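Local atomic coordinates of putative uncharacterized protein (PDB entry 3BGK), a protein that probably catalyses the ADP-dependent dehydration of (6S)-NAD(P)HX, a damaged hydrated form of NAD(P)H, and so restores NAD(P)H. Residues T226-G231 with A274-H279; G231-H236 with D267-A272; I237-P242 with I282-S287. One frame throughout, in Å; residues are numbered along the deposited sequence.

In the fold
Contact 1 joins strand 227-230 to the middle of helix 268-287, contact 2 joins strand 233-237 to its first turns, and contact 3 joins the loop beyond to its last turns. The segments 226-231, 231-236 and 237-242 follow one another, but their helix partners come in the order contact 2, contact 1, contact 3. Contact 2 thus lies within the chain span of contact 1, and contact 3 crosses both. The centres are about 7 Å (1 and 2), 14 Å (1 and 3) and 20 Å (2 and 3) apart. One helix ties the antiparallel hairpin near one edge of the mixed sheet to the following loop; contact 1 includes Thr-226 of the predicted AMP site.

Contact 1 of 3, residues T226-G231 with A274-H279; sequences TKIYQG and AAVFLH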
loop_
_atom_site.group_PDB
_atom_site.type_symbol
_atom_site.label_atom_id
_atom_site.label_comp_id
_atom_site.label_asym_id
_atom_site.label_seq_id
_atom_site.Cartn_x
_atom_site.Cartn_y
_atom_site.Cartn_z
ATOM N N THR A 226 -11.874 28.780 -7.632
ATOM C CA THR A 226 -10.482 29.225 -7.564
ATOM C C THR A 226 -10.178 30.221 -8.687
ATOM O O THR A 226 -10.612 30.036 -9.826
ATOM C CB THR A 226 -9.507 28.024 -7.649
ATOM O OG1 THR A 226 -9.913 27.006 -6.724
ATOM C CG2 THR A 226 -8.083 28.450 -7.325
ATOM N N LYS A 227 -9.458 31.285 -8.340
ATOM C CA LYS A 227 -9.021 32.289 -9.304
ATOM C C LYS A 227 -7.521 32.450 -9.198
ATOM O O LYS A 227 -6.953 32.292 -8.117
ATOM C CB LYS A 227 -9.693 33.641 -9.045
ATOM C CG LYS A 227 -11.209 33.610 -9.078
ATOM C CD LYS A 227 -11.788 34.997 -8.882
ATOM C CE LYS A 227 -13.230 34.926 -8.410
ATOM N NZ LYS A 227 -14.085 34.127 -9.341
ATOM N N ILE A 228 -6.889 32.774 -10.322
ATOM C CA ILE A 228 -5.443 32.960 -10.379
ATOM C C ILE A 228 -5.111 34.439 -10.635
ATOM O O ILE A 228 -5.555 35.030 -11.620
ATOM C CB ILE A 228 -4.769 32.036 -11.442
ATOM C CG1 ILE A 228 -5.328 30.612 -11.378
ATOM C CG2 ILE A 228 -3.271 31.973 -11.238
ATOM C CD1 ILE A 228 -6.560 30.375 -12.251
ATOM N N TYR A 229 -4.339 35.024 -9.726
ATOM C CA TYR A 229 -3.977 36.431 -9.799
ATOM C C TYR A 229 -2.480 36.611 -10.051
ATOM O O TYR A 229 -1.656 35.954 -9.412
ATOM C CB TYR A 229 -4.316 37.132 -8.484
ATOM C CG TYR A 229 -5.772 37.182 -8.095
ATOM C CD1 TYR A 229 -6.378 36.124 -7.407
ATOM C CD2 TYR A 229 -6.539 38.314 -8.365
ATOM C CE1 TYR A 229 -7.716 36.184 -7.027
ATOM C CE2 TYR A 229 -7.878 38.383 -7.988
ATOM C CZ TYR A 229 -8.456 37.320 -7.320
ATOM O OH TYR A 229 -9.780 37.407 -6.953
ATOM N N GLN A 230 -2.144 37.507 -10.979
ATOM C CA GLN A 230 -0.786 38.044 -11.123
ATOM C C GLN A 230 -0.859 39.422 -11.768
ATOM O O GLN A 230 -1.395 39.569 -12.868
ATOM C CB GLN A 230 0.122 37.133 -11.957
ATOM C CG GLN A 230 1.578 37.593 -11.967
ATOM C CD GLN A 230 2.376 37.082 -13.155
ATOM O OE1 GLN A 230 1.888 37.047 -14.283
ATOM N NE2 GLN A 230 3.620 36.697 -12.904
ATOM N N GLY A 231 -0.320 40.422 -11.075
ATOM C CA GLY A 231 -0.380 41.808 -11.528
ATOM C C GLY A 231 -1.815 42.252 -11.731
ATOM O O GLY A 231 -2.598 42.308 -10.781
ATOM N N ALA A 274 -2.880 26.652 -15.973
ATOM C CA ALA A 274 -3.115 25.335 -16.569
ATOM C C ALA A 274 -3.187 24.227 -15.499
ATOM O O ALA A 274 -4.127 23.427 -15.489
ATOM C CB ALA A 274 -2.058 25.022 -17.615
ATOM N N ALA A 275 -2.215 24.203 -14.590
ATOM C CA ALA A 275 -2.220 23.257 -13.481
ATOM C C ALA A 275 -3.548 23.327 -12.722
ATOM O O ALA A 275 -4.176 22.295 -12.458
ATOM C CB ALA A 275 -1.049 23.523 -12.548
ATOM N N VAL A 276 -3.983 24.546 -12.403
ATOM C CA VAL A 276 -5.245 24.772 -11.705
ATOM C C VAL A 276 -6.440 24.280 -12.519
ATOM O O VAL A 276 -7.356 23.667 -11.959
ATOM C CB VAL A 276 -5.424 26.254 -11.303
ATOM C CG1 VAL A 276 -6.799 26.499 -10.660
ATOM C CG2 VAL A 276 -4.321 26.672 -10.346
ATOM N N PHE A 277 -6.429 24.523 -13.830
ATOM C CA PHE A 277 -7.527 24.059 -14.682
ATOM C C PHE A 277 -7.617 22.537 -14.700
ATOM O O PHE A 277 -8.698 21.975 -14.522
ATOM C CB PHE A 277 -7.417 24.586 -16.120
ATOM C CG PHE A 277 -8.386 23.925 -17.083
ATOM C CD1 PHE A 277 -9.707 24.359 -17.178
ATOM C CD2 PHE A 277 -7.983 22.847 -17.873
ATOM C CE1 PHE A 277 -10.604 23.740 -18.049
ATOM C CE2 PHE A 277 -8.876 22.225 -18.745
ATOM C CZ PHE A 277 -10.187 22.673 -18.830
ATOM N N LEU A 278 -6.482 21.878 -14.924
ATOM C CA LEU A 278 -6.458 20.433 -15.097
ATOM C C LEU A 278 -6.910 19.670 -13.851
ATOM O O LEU A 278 -7.626 18.680 -13.942
ATOM C CB LEU A 278 -5.070 19.974 -15.557
ATOM C CG LEU A 278 -5.039 18.609 -16.241
ATOM C CD1 LEU A 278 -5.899 18.611 -17.489
ATOM C CD2 LEU A 278 -3.618 18.254 -16.573
ATOM N N HIS A 279 -6.475 20.148 -12.695
ATOM C CA HIS A 279 -6.912 19.654 -11.396
ATOM C C HIS A 279 -8.444 19.506 -11.352
ATOM O O HIS A 279 -8.958 18.399 -11.132
ATOM C CB HIS A 279 -6.377 20.620 -10.331
ATOM C CG HIS A 279 -6.884 20.376 -8.945
ATOM N ND1 HIS A 279 -8.003 21.005 -8.441
ATOM C CD2 HIS A 279 -6.397 19.613 -7.939
ATOM C CE1 HIS A 279 -8.195 20.623 -7.191
ATOM N NE2 HIS A 279 -7.228 19.787 -6.861
#
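Val-276 on helix 268-287 spreads its two methyls over Ile-228 and Thr-226: CG1 touches both, CG2 touches Ile-228. The CG2 branch points at Ile-228, and the two side chains come tip to tip, with Ile-228 CG1 4.2 Å from Val-276 CG2. The CG1 branch is anti to the valine backbone N (chi1 176°). This sends it to the Thr-226 side, where Val-276 CG1 lies 4.1 Å from Thr-226 CG2. Ile-228 CD1 turns to the same branch, at 4.2 Å from Val-276 CG1. The three residues are buried, and the contact between the two segments is apolar. This is helix-on-sheet packing in the three-layer alpha/beta sandwich of the ribokinase-like fold. Strand 227-230 belongs to the mixed sheet, between strands 218-221 and 233-237. Ile-228 of the strand and Thr-226 just before it both point to the helix. Thr-226 itself is a predicted AMP-binding residue. Its chi1 of -49° sets CG2 anti to its backbone N and in touch with the valine, with OG1 on another branch beside that N. Thr-226 also touches Val-220, and Ile-228 touches Ile-218, both on strand 218-221.

Contact 2 of 3, residues G231-H236 with D267-A272; sequences GQKIGH and DRFEVA
Lys-233 and Phe-269 have their CA atoms 8.8 Å apart, and those of Gly-235 and Glu-270 are separated by 9.0 Å, so strand and helix are bridged by side chains. Phe-269 reaches out from the first turn of the helix, its CG anti to the backbone N (chi1 170°), and ends against the strand. There Phe-269 CZ is 4.0 Å from Gly-235 N, which lies at the ring edge, near the ring plane. Gly-235 has no side chain to stand in the way of this approach. Lys-233 runs over one face of the ring. Lys-233 CB is 4.1 Å from Phe-269 CZ and Lys-233 CE is 4.1 Å from Phe-269 CG, so the chain passes from the outer end of the ring to its root. A bend at chi3 (-90°) goes with this path. Lys-233 NZ then forms a salt bridge with Asp-267 OD2, at 3.3 Å. Asp-267 sits at the N-cap position but makes no capping bond with its side chain. Phe-269 also touches Ile-228 and Gln-230. The arrangement is that of a helix laid on the face of an antiparallel beta hairpin, here 227-230/233-237, near one edge of the mixed sheet and flanked by the short strand 36-37.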
loop_
_atom_site.group_PDB
_atom_site.type_symbol
_atom_site.label_atom_id
_atom_site.label_comp_id
_atom_site.label_asym_id
_atom_site.label_seq_id
_atom_site.Cartn_x
_atom_site.Cartn_y
_atom_site.Cartn_z
ATOM N N GLY A 231 -0.320 40.422 -11.075
ATOM C CA GLY A 231 -0.380 41.808 -11.528
ATOM C C GLY A 231 -1.815 42.252 -11.731
ATOM O O GLY A 231 -2.598 42.308 -10.781
ATOM N N GLN A 232 -2.157 42.542 -12.983
ATOM C CA GLN A 232 -3.504 42.987 -13.347
ATOM C C GLN A 232 -4.300 41.882 -14.051
ATOM O O GLN A 232 -5.325 42.150 -14.677
ATOM C CB GLN A 232 -3.435 44.252 -14.221
ATOM C CG GLN A 232 -2.889 45.499 -13.505
ATOM C CD GLN A 232 -3.772 45.963 -12.346
ATOM O OE1 GLN A 232 -3.275 46.292 -11.266
ATOM N NE2 GLN A 232 -5.088 45.984 -12.566
ATOM N N LYS A 233 -3.823 40.643 -13.936
ATOM C CA LYS A 233 -4.467 39.497 -14.577
ATOM C C LYS A 233 -5.277 38.687 -13.568
ATOM O O LYS A 233 -4.812 38.414 -12.459
ATOM C CB LYS A 233 -3.428 38.595 -15.255
ATOM C CG LYS A 233 -2.582 39.287 -16.321
ATOM C CD LYS A 233 -1.797 38.285 -17.169
ATOM C CE LYS A 233 -0.423 37.973 -16.579
ATOM N NZ LYS A 233 0.366 37.057 -17.472
ATOM N N ILE A 234 -6.497 38.323 -13.956
ATOM C CA ILE A 234 -7.316 37.413 -13.163
ATOM C C ILE A 234 -7.851 36.306 -14.064
ATOM O O ILE A 234 -8.512 36.575 -15.065
ATOM C CB ILE A 234 -8.486 38.130 -12.442
ATOM C CG1 ILE A 234 -7.987 39.360 -11.670
ATOM C CG2 ILE A 234 -9.215 37.161 -11.497
ATOM C CD1 ILE A 234 -9.076 40.371 -11.331
ATOM N N GLY A 235 -7.549 35.063 -13.702
ATOM C CA GLY A 235 -8.023 33.902 -14.443
ATOM C C GLY A 235 -9.131 33.194 -13.696
ATOM O O GLY A 235 -9.023 32.971 -12.495
ATOM N N HIS A 236 -10.206 32.856 -14.403
ATOM C CA HIS A 236 -11.329 32.132 -13.807
ATOM C C HIS A 236 -11.433 30.739 -14.425
ATOM O O HIS A 236 -11.321 30.587 -15.638
ATOM C CB HIS A 236 -12.658 32.886 -14.022
ATOM C CG HIS A 236 -12.662 34.294 -13.503
ATOM N ND1 HIS A 236 -12.330 35.380 -14.287
ATOM C CD2 HIS A 236 -12.973 34.796 -12.282
ATOM C CE1 HIS A 236 -12.429 36.486 -13.572
ATOM N NE2 HIS A 236 -12.814 36.161 -12.351
ATOM N N ASP A 267 5.452 31.357 -19.863
ATOM C CA ASP A 267 4.785 32.267 -18.920
ATOM C C ASP A 267 4.296 31.553 -17.657
ATOM O O ASP A 267 3.453 30.651 -17.723
ATOM C CB ASP A 267 3.629 33.010 -19.595
ATOM C CG ASP A 267 3.087 34.148 -18.743
ATOM O OD1 ASP A 267 3.873 34.758 -17.978
ATOM O OD2 ASP A 267 1.872 34.436 -18.841
ATOM N N ARG A 268 4.832 31.970 -16.512
ATOM C CA ARG A 268 4.569 31.292 -15.244
ATOM C C ARG A 268 3.112 31.403 -14.763
ATOM O O ARG A 268 2.598 30.478 -14.121
ATOM C CB ARG A 268 5.554 31.761 -14.172
ATOM C CG ARG A 268 5.695 30.797 -12.982
ATOM C CD ARG A 268 6.880 31.151 -12.078
ATOM N NE ARG A 268 6.941 32.585 -11.774
ATOM C CZ ARG A 268 7.812 33.441 -12.309
ATOM N NH1 ARG A 268 8.724 33.019 -13.180
ATOM N NH2 ARG A 268 7.774 34.723 -11.966
ATOM N N PHE A 269 2.451 32.517 -15.074
ATOM C CA PHE A 269 1.028 32.671 -14.769
ATOM C C PHE A 269 0.172 31.643 -15.512
ATOM O O PHE A 269 -0.737 31.052 -14.930
ATOM C CB PHE A 269 0.533 34.088 -15.091
ATOM C CG PHE A 269 -0.969 34.236 -15.020
ATOM C CD1 PHE A 269 -1.591 34.594 -13.827
ATOM C CD2 PHE A 269 -1.759 34.006 -16.143
ATOM C CE1 PHE A 269 -2.972 34.726 -13.757
ATOM C CE2 PHE A 269 -3.141 34.131 -16.085
ATOM C CZ PHE A 269 -3.750 34.493 -14.887
ATOM N N GLU A 270 0.456 31.439 -16.794
ATOM C CA GLU A 270 -0.344 30.523 -17.598
ATOM C C GLU A 270 -0.066 29.066 -17.227
ATOM O O GLU A 270 -0.973 28.222 -17.261
ATOM C CB GLU A 270 -0.122 30.773 -19.088
ATOM C CG GLU A 270 -0.515 32.189 -19.536
ATOM C CD GLU A 270 -0.619 32.331 -21.049
ATOM O OE1 GLU A 270 0.220 31.737 -21.777
ATOM O OE2 GLU A 270 -1.544 33.040 -21.508
ATOM N N VAL A 271 1.187 28.796 -16.854
ATOM C CA VAL A 271 1.626 27.470 -16.416
ATOM C C VAL A 271 0.902 27.048 -15.137
ATOM O O VAL A 271 0.378 25.936 -15.051
ATOM C CB VAL A 271 3.172 27.404 -16.223
ATOM C CG1 VAL A 271 3.572 26.143 -15.473
ATOM C CG2 VAL A 271 3.880 27.455 -17.561
ATOM N N ALA A 272 0.871 27.943 -14.155
ATOM C CA ALA A 272 0.144 27.700 -12.915
ATOM C C ALA A 272 -1.361 27.637 -13.172
ATOM O O ALA A 272 -2.060 26.813 -12.579
ATOM C CB ALA A 272 0.472 28.768 -11.888
#

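Contact 3 of 3, residues I237-P242 with I282-S287; sequences IQVGGP and IADQLS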
loop_
_atom_site.group_PDB
_atom_site.type_symbol
_atom_site.label_atom_id
_atom_site.label_comp_id
_atom_site.label_asym_id
_atom_site.label_seq_id
_atom_site.Cartn_x
_atom_site.Cartn_y
_atom_site.Cartn_z
ATOM N N ILE A 237 -11.647 29.726 -13.593
ATOM C CA ILE A 237 -11.971 28.390 -14.103
ATOM C C ILE A 237 -13.475 28.135 -13.997
ATOM O O ILE A 237 -14.079 28.431 -12.963
ATOM C CB ILE A 237 -11.184 27.263 -13.383
ATOM C CG1 ILE A 237 -11.334 27.375 -11.858
ATOM C CG2 ILE A 237 -9.723 27.292 -13.801
ATOM C CD1 ILE A 237 -11.260 26.051 -11.127
ATOM N N GLN A 238 -14.079 27.613 -15.065
ATOM C CA GLN A 238 -15.507 27.271 -15.033
ATOM C C GLN A 238 -15.736 25.829 -14.572
ATOM O O GLN A 238 -16.769 25.527 -13.962
ATOM C CB GLN A 238 -16.205 27.525 -16.381
ATOM C CG GLN A 238 -16.196 28.985 -16.898
ATOM C CD GLN A 238 -16.899 30.009 -15.986
ATOM O OE1 GLN A 238 -16.679 31.220 -16.122
ATOM N NE2 GLN A 238 -17.742 29.531 -15.067
ATOM N N VAL A 239 -14.770 24.954 -14.867
ATOM C CA VAL A 239 -14.763 23.560 -14.391
ATOM C C VAL A 239 -14.669 23.478 -12.864
ATOM O O VAL A 239 -14.237 24.429 -12.203
ATOM C CB VAL A 239 -13.602 22.725 -15.022
ATOM C CG1 VAL A 239 -13.817 22.527 -16.516
ATOM C CG2 VAL A 239 -12.260 23.372 -14.762
ATOM N N GLY A 240 -15.076 22.339 -12.313
ATOM C CA GLY A 240 -15.076 22.143 -10.866
ATOM C C GLY A 240 -16.469 21.916 -10.319
ATOM O O GLY A 240 -17.454 22.360 -10.905
ATOM N N GLY A 241 -16.554 21.227 -9.186
ATOM C CA GLY A 241 -17.837 20.981 -8.545
ATOM C C GLY A 241 -17.740 20.597 -7.084
ATOM O O GLY A 241 -16.641 20.548 -6.526
ATOM N N PRO A 242 -18.898 20.317 -6.455
ATOM C CA PRO A 242 -19.015 20.025 -5.021
ATOM C C PRO A 242 -18.386 18.696 -4.608
ATOM O O PRO A 242 -18.103 18.493 -3.431
ATOM C CB PRO A 242 -20.530 19.994 -4.792
ATOM C CG PRO A 242 -21.103 19.639 -6.112
ATOM C CD PRO A 242 -20.207 20.272 -7.133
ATOM N N ILE A 282 -10.035 17.242 -14.324
ATOM C CA ILE A 282 -9.973 15.810 -14.017
ATOM C C ILE A 282 -11.087 15.429 -13.030
ATOM O O ILE A 282 -11.790 14.429 -13.224
ATOM C CB ILE A 282 -8.564 15.388 -13.505
ATOM C CG1 ILE A 282 -7.543 15.475 -14.647
ATOM C CG2 ILE A 282 -8.593 13.981 -12.920
ATOM C CD1 ILE A 282 -6.083 15.534 -14.200
ATOM N N ALA A 283 -11.260 16.253 -11.997
ATOM C CA ALA A 283 -12.311 16.064 -11.003
ATOM C C ALA A 283 -13.688 16.026 -11.664
ATOM O O ALA A 283 -14.531 15.199 -11.295
ATOM C CB ALA A 283 -12.248 17.156 -9.937
ATOM N N ASP A 284 -13.896 16.910 -12.649
ATOM C CA ASP A 284 -15.125 16.923 -13.455
ATOM C C ASP A 284 -15.339 15.618 -14.205
ATOM O O ASP A 284 -16.458 15.114 -14.242
ATOM C CB ASP A 284 -15.158 18.107 -14.435
ATOM C CG ASP A 284 -15.716 19.381 -13.803
ATOM O OD1 ASP A 284 -15.502 19.594 -12.587
ATOM O OD2 ASP A 284 -16.372 20.174 -14.514
ATOM N N GLN A 285 -14.280 15.072 -14.794
ATOM C CA GLN A 285 -14.377 13.781 -15.490
ATOM C C GLN A 285 -14.696 12.628 -14.549
ATOM O O GLN A 285 -15.548 11.791 -14.858
ATOM C CB GLN A 285 -13.093 13.468 -16.246
ATOM C CG GLN A 285 -13.069 14.026 -17.646
ATOM C CD GLN A 285 -11.765 13.753 -18.353
ATOM O OE1 GLN A 285 -10.958 12.918 -17.926
ATOM N NE2 GLN A 285 -11.548 14.457 -19.451
ATOM N N LEU A 286 -14.017 12.598 -13.402
ATOM C CA LEU A 286 -14.224 11.559 -12.395
ATOM C C LEU A 286 -15.587 11.647 -11.693
ATOM O O LEU A 286 -16.060 10.652 -11.129
ATOM C CB LEU A 286 -13.084 11.563 -11.357
ATOM C CG LEU A 286 -11.717 11.045 -11.814
ATOM C CD1 LEU A 286 -10.659 11.273 -10.752
ATOM C CD2 LEU A 286 -11.786 9.567 -12.206
ATOM N N SER A 287 -16.209 12.824 -11.745
ATOM C CA SER A 287 -17.491 13.078 -11.080
ATOM C C SER A 287 -18.674 12.344 -11.701
ATOM O O SER A 287 -19.658 12.046 -11.011
ATOM C CB SER A 287 -17.796 14.577 -11.042
ATOM O OG SER A 287 -18.123 15.084 -12.329
#
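Gly-240 N gives its hydrogen to the carboxylate of Asp-284, at the point where the two backbones come closest, with CA atoms 5.8 Å apart. Both oxygens share the donor. The bond from Gly-240 N to Asp-284 OD1 is 2.8 Å long but bent (131°), and the N lies above the carboxylate plane. The second, to Asp-284 OD2, is straighter (169°) but weak, at 3.3 Å from Gly-240 N. OD1 has another partner in the hydroxyl of Tyr-243. Two bonds on OD1 and one weak bond on OD2 would restrict the rotation of the carboxylate. Val-239 lies across the aspartate, Val-239 CB 3.8 Å from Asp-284 OD2, and its side chain also packs on Phe-277 and Ser-280 of the same helix. The segment 237-242 leads out of the hairpin strand toward helix 249-263, and the aspartate tethers this loop to the last turns of helix 268-287 at the surface of the alpha/beta sandwich. The side chain of Gln-225, a predicted AMP-binding residue, is about 7 Å from Gly-240. A CB on Gly-240 would be jammed against Val-239 O at these backbone angles, which by itself calls for glycine. In the helix, Ser-287 OG donates back to Asp-284 O, though this bond is doubtfully short. Pro-242 O accepts a hydrogen bond from Arg-49 NH1 of a second subunit.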